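Local coordinates for putative exported protein (Bordetella pertussis Tohama I, PDB 2PFZ) that binds pyroglutamic acid as an extracytoplasmic solute receptor, probably delivering it to a tripartite ATP-independent periplasmic (TRAP) transporter, at residues L65-N71 and Y144-T148; V75-D79 and L94-Q98; I124-I130 and Y194-Y199. All blocks are in the same frame, centred on the assembly; numbering follows the deposited sequence.

Overall arrangement
Interactions 1 and 2 adjoin, centres about 12 Å apart. Both use the link between strand 61-65 and helix 88-107, and they touch where Thr67 meets Asp79 and Tyr76 meets Phe69. Both are buried. Interaction 1 lies near the centre of the chain, beside the ligand, and is held by one side-chain hydrogen bond and packing. Interaction 2 is chemically similar; it joins the middle of helix 88-107, interaction 1 the start of helix 146-155. Interaction 3 stands apart, about 22 Å from interaction 1 and 28 Å from interaction 2, centre to centre. It pairs two strands of the mixed sheet through backbone hydrogen bonds, and its apolar core runs out to a polar, partly exposed edge.

Interaction 1: residues L65-N71 and Y144-T148; sequences LLTNFAN and YSPVT. With PCA (pyroglutamic acid), chain B.
Leu65 ends a strand, and residues 66-68 form a 3-10 turn with Asn68 N bonded to Leu65 O (3.0 Å). Tyr144 (phi/psi -120/5) turns the chain, Ser145 (-163/163) is fully extended, and a helix starts at Pro146. The backbones come closest at Asn68 and Ser145, CA to CA 4.9 Å. Ser145 is the N-cap. In the p rotamer, its OG accepts from Thr148 N (3.0 Å) and weakly from Val147 N (3.2 Å). The one hydrogen bond between segments runs from Asn68 ND2 to Tyr144 O, 2.9 Å. The apolar pair is Leu65 CD2 and Tyr144 CD2, 3.6 Å apart. Van der Waals packing adds Thr67 CB, 3.7 Å from Val147 CG1, and Pro146 on oxygens of 65-71: its CD is 3.5 Å from Thr67 O, its CB 3.5 Å from Asn71 OD1. Tyr144, also p, has pyroglutamic acid CG over one ring face, and its CB is 3.5 Å from ligand O. Its OH is hydrogen-bonded to Trp204. Arg142, Ser181, Ser182 and Thr185 hydrogen-bond the ligand. Tyr144 thus meets the ligand by ring and CB contacts, while its carbonyl is held by Asn68 of the 3-10 turn and its ring packs on Leu65 of strand 61-65.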
loop_
_atom_site.group_PDB
_atom_site.type_symbol
_atom_site.label_atom_id
_atom_site.label_comp_id
_atom_site.label_asym_id
_atom_site.label_seq_id
_atom_site.Cartn_x
_atom_site.Cartn_y
_atom_site.Cartn_z
ATOM N N LEU A 65 3.604 -3.526 2.738
ATOM C CA LEU A 65 3.247 -2.237 2.157
ATOM C C LEU A 65 4.579 -1.564 1.916
ATOM O O LEU A 65 5.330 -1.327 2.878
ATOM C CB LEU A 65 2.474 -1.396 3.172
ATOM C CG LEU A 65 2.147 0.037 2.744
ATOM C CD1 LEU A 65 1.073 0.003 1.699
ATOM C CD2 LEU A 65 1.751 0.862 3.991
ATOM N N LEU A 66 4.889 -1.258 0.660
ATOM C CA LEU A 66 6.245 -0.770 0.339
ATOM C C LEU A 66 6.628 0.431 1.186
ATOM O O LEU A 66 7.738 0.499 1.716
ATOM C CB LEU A 66 6.366 -0.410 -1.145
ATOM C CG LEU A 66 6.205 -1.559 -2.142
ATOM C CD1 LEU A 66 6.090 -1.065 -3.572
ATOM C CD2 LEU A 66 7.361 -2.528 -1.981
ATOM N N THR A 67 5.720 1.399 1.290
ATOM C CA THR A 67 6.009 2.645 2.002
ATOM C C THR A 67 6.293 2.492 3.508
ATOM O O THR A 67 6.809 3.413 4.116
ATOM C CB THR A 67 4.938 3.761 1.743
ATOM O OG1 THR A 67 3.610 3.238 1.902
ATOM C CG2 THR A 67 5.108 4.354 0.347
ATOM N N ASN A 68 5.954 1.345 4.108
ATOM C CA ASN A 68 6.355 1.101 5.496
ATOM C C ASN A 68 7.867 1.093 5.646
ATOM O O ASN A 68 8.391 1.251 6.771
ATOM C CB ASN A 68 5.805 -0.221 6.030
ATOM C CG ASN A 68 4.462 -0.076 6.706
ATOM O OD1 ASN A 68 3.684 -1.051 6.781
ATOM N ND2 ASN A 68 4.185 1.118 7.240
ATOM N N PHE A 69 8.569 0.921 4.520
ATOM C CA PHE A 69 10.013 0.734 4.544
ATOM C C PHE A 69 10.796 1.919 3.985
ATOM O O PHE A 69 12.000 1.844 3.748
ATOM C CB PHE A 69 10.345 -0.666 3.953
ATOM C CG PHE A 69 9.630 -1.750 4.690
ATOM C CD1 PHE A 69 10.119 -2.202 5.919
ATOM C CD2 PHE A 69 8.390 -2.206 4.261
ATOM C CE1 PHE A 69 9.420 -3.123 6.669
ATOM C CE2 PHE A 69 7.685 -3.151 4.997
ATOM C CZ PHE A 69 8.189 -3.609 6.201
ATOM N N ALA A 70 10.109 3.063 3.900
ATOM C CA ALA A 70 10.673 4.302 3.355
ATOM C C ALA A 70 11.920 4.784 4.086
ATOM O O ALA A 70 12.816 5.390 3.462
ATOM C CB ALA A 70 9.603 5.412 3.299
ATOM N N ASN A 71 12.015 4.506 5.386
ATOM C CA ASN A 71 13.206 4.919 6.139
ATOM C C ASN A 71 14.415 4.014 5.906
ATOM O O ASN A 71 15.542 4.385 6.228
ATOM C CB ASN A 71 12.894 5.114 7.628
ATOM C CG ASN A 71 12.004 6.336 7.876
ATOM O OD1 ASN A 71 11.298 6.413 8.874
ATOM N ND2 ASN A 71 12.038 7.286 6.955
ATOM N N TYR A 144 -0.162 5.556 8.667
ATOM C CA TYR A 144 0.043 4.122 8.468
ATOM C C TYR A 144 1.459 3.846 7.942
ATOM O O TYR A 144 1.820 2.697 7.665
ATOM C CB TYR A 144 -1.053 3.558 7.533
ATOM C CG TYR A 144 -1.063 4.073 6.098
ATOM C CD1 TYR A 144 -2.119 4.867 5.628
ATOM C CD2 TYR A 144 -0.019 3.768 5.208
ATOM C CE1 TYR A 144 -2.135 5.337 4.311
ATOM C CE2 TYR A 144 -0.020 4.229 3.885
ATOM C CZ TYR A 144 -1.100 5.015 3.443
ATOM O OH TYR A 144 -1.148 5.470 2.145
ATOM N N SER A 145 2.285 4.884 7.842
ATOM C CA SER A 145 3.631 4.722 7.309
ATOM C C SER A 145 4.467 5.930 7.704
ATOM O O SER A 145 3.895 6.974 8.048
ATOM C CB SER A 145 3.557 4.660 5.790
ATOM O OG SER A 145 3.252 5.940 5.252
ATOM N N PRO A 146 5.814 5.822 7.620
ATOM C CA PRO A 146 6.677 7.013 7.811
ATOM C C PRO A 146 6.310 8.161 6.875
ATOM O O PRO A 146 6.437 9.347 7.236
ATOM C CB PRO A 146 8.060 6.494 7.430
ATOM C CG PRO A 146 7.998 5.028 7.813
ATOM C CD PRO A 146 6.624 4.611 7.374
ATOM N N VAL A 147 5.864 7.823 5.662
ATOM C CA VAL A 147 5.699 8.850 4.627
ATOM C C VAL A 147 4.417 9.633 4.920
ATOM O O VAL A 147 4.317 10.838 4.734
ATOM C CB VAL A 147 5.737 8.203 3.199
ATOM C CG1 VAL A 147 4.632 7.250 3.052
ATOM C CG2 VAL A 147 5.674 9.287 2.067
ATOM N N THR A 148 3.454 8.918 5.449
ATOM C CA THR A 148 2.159 9.449 5.732
ATOM C C THR A 148 2.240 10.253 7.060
ATOM O O THR A 148 1.518 11.244 7.261
ATOM C CB THR A 148 1.264 8.212 5.617
ATOM O OG1 THR A 148 0.196 8.373 4.668
ATOM C CG2 THR A 148 0.983 7.534 6.864
HETATM N N PCA B . -5.057 1.213 3.431
HETATM C CA PCA B . -3.865 0.794 4.194
HETATM C CB PCA B . -2.583 1.286 3.521
HETATM C CG PCA B . -3.022 2.081 2.306
HETATM C CD PCA B . -4.516 1.933 2.301
HETATM O OE PCA B . -5.236 2.355 1.384
HETATM C C PCA B . -3.956 1.463 5.546
HETATM O O PCA B . -3.291 1.071 6.513
HETATM O OXT PCA B . -4.722 2.432 5.673
#

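Interaction 2: residues V75-D79 and L94-Q98; sequences VYELD and LYQAQ
Residues 94-98 are one turn of helix 88-107, with Gln98 N bonded to Leu94 O at 2.9 Å. Residues 75-77 have helical backbone angles without the regular bonds, and a 3-10 segment begins at Leu78. The two segments run in opposite senses: Asp79 faces Leu94 (CA to CA 7.4 Å) and Val75 faces Gln98 (7.3 Å). Leu94 comes first. It points toward the loop with chi1 t and chi2 p. Its CD1 lies 3.8 Å from Leu78 CD2, and Leu78 has the same t, p rotamer. Leu94 CD2 also rests 4.1 Å from Asp79 CA. On its own helix Tyr95 turns away, and its OH is hydrogen-bonded to Glu236. Ala97 packs on Ala297 and Tyr298 of helix 289-299. Gln98 completes the turn and makes the main polar link. With chi1 and chi2 both t, its side chain is stretched across the gap. NE2 donates to Val75 O at 2.8 Å, with an angle of 151° at the hydrogen. NE2 also lies 3.9 Å from Leu78 CB, and Gln98 CG is 4.1 Å from Val75 CG2. The amide oxygen OE1 accepts from Lys207 NZ, which also forms a salt bridge with Asp79 OD2. Lys207 therefore joins both segments at one end of the glutamine. Helix 266-287 adds Trp283 against Leu78. The link after strand 61-65 thus packs back on helix 88-107, the next long helix in the chain: a buried helix-to-loop contact of this DctP-family solute-binding protein (periplasmic binding protein clan), in which a helical glutamine satisfies a loop carbonyl beside a leucine pair.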
loop_
_atom_site.group_PDB
_atom_site.type_symbol
_atom_site.label_atom_id
_atom_site.label_comp_id
_atom_site.label_asym_id
_atom_site.label_seq_id
_atom_site.Cartn_x
_atom_site.Cartn_y
_atom_site.Cartn_z
ATOM N N VAL A 75 13.901 3.749 -2.330
ATOM C CA VAL A 75 13.098 3.063 -3.346
ATOM C C VAL A 75 11.707 2.737 -2.808
ATOM O O VAL A 75 10.764 2.686 -3.580
ATOM C CB VAL A 75 13.767 1.747 -3.874
ATOM C CG1 VAL A 75 13.729 0.666 -2.812
ATOM C CG2 VAL A 75 13.065 1.252 -5.184
ATOM N N TYR A 76 11.593 2.567 -1.490
ATOM C CA TYR A 76 10.344 2.177 -0.830
ATOM C C TYR A 76 9.343 3.325 -0.686
ATOM O O TYR A 76 8.146 3.083 -0.534
ATOM C CB TYR A 76 10.639 1.590 0.552
ATOM C CG TYR A 76 11.208 0.215 0.439
ATOM C CD1 TYR A 76 10.429 -0.837 -0.093
ATOM C CD2 TYR A 76 12.523 -0.051 0.815
ATOM C CE1 TYR A 76 10.961 -2.116 -0.237
ATOM C CE2 TYR A 76 13.069 -1.348 0.680
ATOM C CZ TYR A 76 12.281 -2.364 0.150
ATOM O OH TYR A 76 12.776 -3.653 -0.000
ATOM N N GLU A 77 9.852 4.553 -0.754
ATOM C CA GLU A 77 9.054 5.771 -0.513
ATOM C C GLU A 77 8.250 6.225 -1.726
ATOM O O GLU A 77 7.200 6.874 -1.569
ATOM C CB GLU A 77 9.950 6.915 -0.017
ATOM C CG GLU A 77 9.183 8.210 0.314
ATOM C CD GLU A 77 10.035 9.303 0.933
ATOM O OE1 GLU A 77 11.237 9.086 1.177
ATOM O OE2 GLU A 77 9.486 10.402 1.178
ATOM N N LEU A 78 8.728 5.861 -2.920
ATOM C CA LEU A 78 8.292 6.418 -4.193
ATOM C C LEU A 78 6.785 6.471 -4.411
ATOM O O LEU A 78 6.255 7.537 -4.738
ATOM C CB LEU A 78 9.025 5.722 -5.375
ATOM C CG LEU A 78 8.755 6.307 -6.776
ATOM C CD1 LEU A 78 9.067 7.822 -6.862
ATOM C CD2 LEU A 78 9.556 5.538 -7.835
ATOM N N ASP A 79 6.091 5.357 -4.218
ATOM C CA ASP A 79 4.636 5.336 -4.457
ATOM C C ASP A 79 3.783 5.984 -3.340
ATOM O O ASP A 79 2.551 5.968 -3.418
ATOM C CB ASP A 79 4.141 3.926 -4.848
ATOM C CG ASP A 79 4.101 2.946 -3.686
ATOM O OD1 ASP A 79 4.028 3.357 -2.499
ATOM O OD2 ASP A 79 4.078 1.725 -3.979
ATOM N N LEU A 94 4.348 4.262 -12.855
ATOM C CA LEU A 94 5.326 4.557 -11.803
ATOM C C LEU A 94 5.927 3.264 -11.309
ATOM O O LEU A 94 7.124 3.161 -11.116
ATOM C CB LEU A 94 4.684 5.313 -10.628
ATOM C CG LEU A 94 5.658 5.762 -9.518
ATOM C CD1 LEU A 94 6.763 6.700 -10.068
ATOM C CD2 LEU A 94 4.855 6.456 -8.396
ATOM N N TYR A 95 5.068 2.278 -11.088
ATOM C CA TYR A 95 5.505 0.941 -10.698
ATOM C C TYR A 95 6.530 0.363 -11.674
ATOM O O TYR A 95 7.584 -0.129 -11.248
ATOM C CB TYR A 95 4.270 0.025 -10.607
ATOM C CG TYR A 95 4.548 -1.479 -10.446
ATOM C CD1 TYR A 95 5.682 -1.959 -9.765
ATOM C CD2 TYR A 95 3.634 -2.412 -10.942
ATOM C CE1 TYR A 95 5.904 -3.350 -9.605
ATOM C CE2 TYR A 95 3.859 -3.806 -10.799
ATOM C CZ TYR A 95 4.988 -4.252 -10.141
ATOM O OH TYR A 95 5.151 -5.618 -9.976
ATOM N N GLN A 96 6.214 0.370 -12.965
ATOM C CA GLN A 96 7.129 -0.181 -13.978
ATOM C C GLN A 96 8.496 0.494 -13.973
ATOM O O GLN A 96 9.519 -0.175 -14.107
ATOM C CB GLN A 96 6.481 -0.118 -15.364
ATOM C CG GLN A 96 5.255 -1.040 -15.516
ATOM C CD GLN A 96 5.502 -2.480 -15.060
ATOM O OE1 GLN A 96 4.981 -2.923 -14.038
ATOM N NE2 GLN A 96 6.272 -3.216 -15.827
ATOM N N ALA A 97 8.506 1.815 -13.766
ATOM C CA ALA A 97 9.731 2.604 -13.593
ATOM C C ALA A 97 10.524 2.187 -12.323
ATOM O O ALA A 97 11.776 2.085 -12.328
ATOM C CB ALA A 97 9.362 4.073 -13.523
ATOM N N GLN A 98 9.787 1.922 -11.249
ATOM C CA GLN A 98 10.381 1.577 -9.942
ATOM C C GLN A 98 10.888 0.145 -9.870
ATOM O O GLN A 98 11.839 -0.166 -9.142
ATOM C CB GLN A 98 9.293 1.725 -8.870
ATOM C CG GLN A 98 9.681 1.426 -7.433
ATOM C CD GLN A 98 8.452 1.435 -6.504
ATOM O OE1 GLN A 98 7.347 1.095 -6.928
ATOM N NE2 GLN A 98 8.655 1.811 -5.233
#

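Interaction 3: residues I124-I130 and Y194-Y199; sequences IFANRDI and YIKKFY
Phe125 (m) and Phe198 (t) form the apolar centre, a non-hydrogen-bonded antiparallel pair, CA to CA 4.5 Å. Phe198 CD1 lies over a face of the Phe125 ring, 3.4 Å from Phe125 CZ; the ring planes are oblique, at 49°. Ile195 CG2 packs 3.9 Å from Phe125 CB, and Tyr179 stacks on Phe125. On the other face, Ile124 and Tyr199 pair, CB to CB 4.2 Å. Ile130 CB makes a CH-pi contact over the Tyr199 ring, 4.1 Å from its centroid. Strands 124-126 and 197-199 run antiparallel, their directions 155° apart and their axes 4.7 Å apart at closest. Ile124 N donates to Tyr199 O (2.9 Å), Tyr199 N to Ile124 O (2.8 Å) and Ala126 N to Lys197 O (3.1 Å); Lys197 N to Ala126 O (3.0 Å) is weak. Past the strand end, Asn127 OD1 accepts from Lys196 N (2.9 Å) and ND2 donates to Tyr194 O (3.3 Å). Ile130 N donates to Tyr199 OH (2.9 Å), which a water bridges weakly to Asp129 OD1. Asp129 also salt-bridges Lys131. Side-chain amide and phenol groups therefore extend the pairing beyond the ends of two inner strands of the mixed sheet, between strands 178-181 and 260-262.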
loop_
_atom_site.group_PDB
_atom_site.type_symbol
_atom_site.label_atom_id
_atom_site.label_comp_id
_atom_site.label_asym_id
_atom_site.label_seq_id
_atom_site.Cartn_x
_atom_site.Cartn_y
_atom_site.Cartn_z
ATOM N N ILE A 124 -8.686 11.806 2.131
ATOM C CA ILE A 124 -8.588 12.244 3.520
ATOM C C ILE A 124 -9.896 12.005 4.188
ATOM O O ILE A 124 -10.922 12.569 3.767
ATOM C CB ILE A 124 -8.307 13.764 3.653
ATOM C CG1 ILE A 124 -7.193 14.203 2.694
ATOM C CG2 ILE A 124 -7.940 14.094 5.121
ATOM C CD1 ILE A 124 -7.154 15.747 2.459
ATOM N N PHE A 125 -9.864 11.174 5.228
ATOM C CA PHE A 125 -11.006 10.958 6.119
ATOM C C PHE A 125 -10.951 12.021 7.214
ATOM O O PHE A 125 -9.971 12.086 7.945
ATOM C CB PHE A 125 -10.939 9.580 6.785
ATOM C CG PHE A 125 -11.180 8.425 5.837
ATOM C CD1 PHE A 125 -12.491 8.003 5.543
ATOM C CD2 PHE A 125 -10.103 7.769 5.237
ATOM C CE1 PHE A 125 -12.730 6.913 4.661
ATOM C CE2 PHE A 125 -10.321 6.673 4.348
ATOM C CZ PHE A 125 -11.631 6.258 4.057
ATOM N N ALA A 126 -11.979 12.869 7.300
ATOM C CA ALA A 126 -12.029 13.878 8.357
ATOM C C ALA A 126 -13.466 14.252 8.763
ATOM O O ALA A 126 -14.440 13.928 8.080
ATOM C CB ALA A 126 -11.240 15.132 7.935
ATOM N N ASN A 127 -13.576 14.942 9.889
ATOM C CA ASN A 127 -14.846 15.507 10.297
ATOM C C ASN A 127 -14.924 16.984 9.962
ATOM O O ASN A 127 -16.012 17.564 9.978
ATOM C CB ASN A 127 -15.087 15.239 11.783
ATOM C CG ASN A 127 -15.510 13.815 12.036
ATOM O OD1 ASN A 127 -16.373 13.289 11.335
ATOM N ND2 ASN A 127 -14.897 13.174 13.016
ATOM N N ARG A 128 -13.759 17.551 9.638
ATOM C CA ARG A 128 -13.555 18.958 9.301
ATOM C C ARG A 128 -13.847 19.296 7.858
ATOM O O ARG A 128 -13.699 18.456 6.960
ATOM C CB ARG A 128 -12.073 19.318 9.460
ATOM C CG ARG A 128 -11.646 19.681 10.813
ATOM C CD ARG A 128 -10.204 20.111 10.741
ATOM N NE ARG A 128 -9.644 20.175 12.082
ATOM C CZ ARG A 128 -8.501 20.751 12.395
ATOM N NH1 ARG A 128 -7.741 21.306 11.461
ATOM N NH2 ARG A 128 -8.111 20.746 13.657
ATOM N N ASP A 129 -14.187 20.562 7.636
ATOM C CA ASP A 129 -14.228 21.101 6.287
ATOM C C ASP A 129 -12.813 21.431 5.825
ATOM O O ASP A 129 -12.105 22.202 6.478
ATOM C CB ASP A 129 -15.162 22.307 6.223
ATOM C CG ASP A 129 -16.610 21.893 6.092
ATOM O OD1 ASP A 129 -17.205 22.172 5.038
ATOM O OD2 ASP A 129 -17.157 21.259 7.023
ATOM N N ILE A 130 -12.390 20.812 4.724
ATOM C CA ILE A 130 -11.040 21.007 4.220
ATOM C C ILE A 130 -11.133 21.492 2.794
ATOM O O ILE A 130 -11.424 20.712 1.883
ATOM C CB ILE A 130 -10.192 19.704 4.278
ATOM C CG1 ILE A 130 -10.229 19.073 5.687
ATOM C CG2 ILE A 130 -8.759 19.984 3.811
ATOM C CD1 ILE A 130 -9.376 17.767 5.828
ATOM N N TYR A 194 -17.424 6.868 12.856
ATOM C CA TYR A 194 -16.705 7.858 13.646
ATOM C C TYR A 194 -16.266 9.076 12.874
ATOM O O TYR A 194 -16.059 10.146 13.452
ATOM C CB TYR A 194 -15.467 7.218 14.271
ATOM C CG TYR A 194 -15.791 6.094 15.214
ATOM C CD1 TYR A 194 -16.208 6.356 16.517
ATOM C CD2 TYR A 194 -15.692 4.767 14.804
ATOM C CE1 TYR A 194 -16.517 5.315 17.390
ATOM C CE2 TYR A 194 -15.990 3.725 15.673
ATOM C CZ TYR A 194 -16.398 4.007 16.960
ATOM O OH TYR A 194 -16.692 2.971 17.824
ATOM N N ILE A 195 -16.101 8.906 11.565
ATOM C CA ILE A 195 -15.584 9.976 10.717
ATOM C C ILE A 195 -16.514 10.120 9.510
ATOM O O ILE A 195 -16.830 9.137 8.852
ATOM C CB ILE A 195 -14.113 9.690 10.301
ATOM C CG1 ILE A 195 -13.225 9.517 11.536
ATOM C CG2 ILE A 195 -13.574 10.800 9.441
ATOM C CD1 ILE A 195 -11.795 9.054 11.255
ATOM N N LYS A 196 -16.944 11.347 9.227
ATOM C CA LYS A 196 -18.088 11.580 8.340
ATOM C C LYS A 196 -17.814 12.048 6.910
ATOM O O LYS A 196 -18.754 12.137 6.121
ATOM C CB LYS A 196 -19.061 12.574 8.991
ATOM C CG LYS A 196 -20.335 11.949 9.478
ATOM C CD LYS A 196 -20.072 11.024 10.646
ATOM C CE LYS A 196 -21.038 9.879 10.615
ATOM N NZ LYS A 196 -20.979 9.141 11.896
ATOM N N LYS A 197 -16.566 12.403 6.599
ATOM C CA LYS A 197 -16.220 12.929 5.276
ATOM C C LYS A 197 -15.058 12.123 4.717
ATOM O O LYS A 197 -14.218 11.638 5.478
ATOM C CB LYS A 197 -15.814 14.422 5.327
ATOM C CG LYS A 197 -16.891 15.396 5.860
ATOM C CD LYS A 197 -16.311 16.791 6.073
ATOM C CE LYS A 197 -17.212 17.713 6.938
ATOM N NZ LYS A 197 -18.666 17.446 6.752
ATOM N N PHE A 198 -15.023 11.975 3.393
ATOM C CA PHE A 198 -13.843 11.482 2.680
ATOM C C PHE A 198 -13.640 12.407 1.483
ATOM O O PHE A 198 -14.482 12.447 0.577
ATOM C CB PHE A 198 -14.071 10.041 2.209
ATOM C CG PHE A 198 -12.952 9.462 1.392
ATOM C CD1 PHE A 198 -11.793 8.999 2.001
ATOM C CD2 PHE A 198 -13.090 9.302 0.010
ATOM C CE1 PHE A 198 -10.739 8.441 1.243
ATOM C CE2 PHE A 198 -12.062 8.752 -0.755
ATOM C CZ PHE A 198 -10.894 8.299 -0.142
ATOM N N TYR A 199 -12.559 13.173 1.518
ATOM C CA TYR A 199 -12.116 13.996 0.404
ATOM C C TYR A 199 -11.332 13.090 -0.537
ATOM O O TYR A 199 -10.264 12.582 -0.180
ATOM C CB TYR A 199 -11.225 15.122 0.920
ATOM C CG TYR A 199 -12.014 16.104 1.750
ATOM C CD1 TYR A 199 -12.630 17.194 1.151
ATOM C CD2 TYR A 199 -12.172 15.926 3.126
ATOM C CE1 TYR A 199 -13.389 18.087 1.916
ATOM C CE2 TYR A 199 -12.911 16.821 3.893
ATOM C CZ TYR A 199 -13.520 17.889 3.269
ATOM O OH TYR A 199 -14.258 18.776 4.007
HETATM O O HOH W 1 -17.013 19.591 3.385
#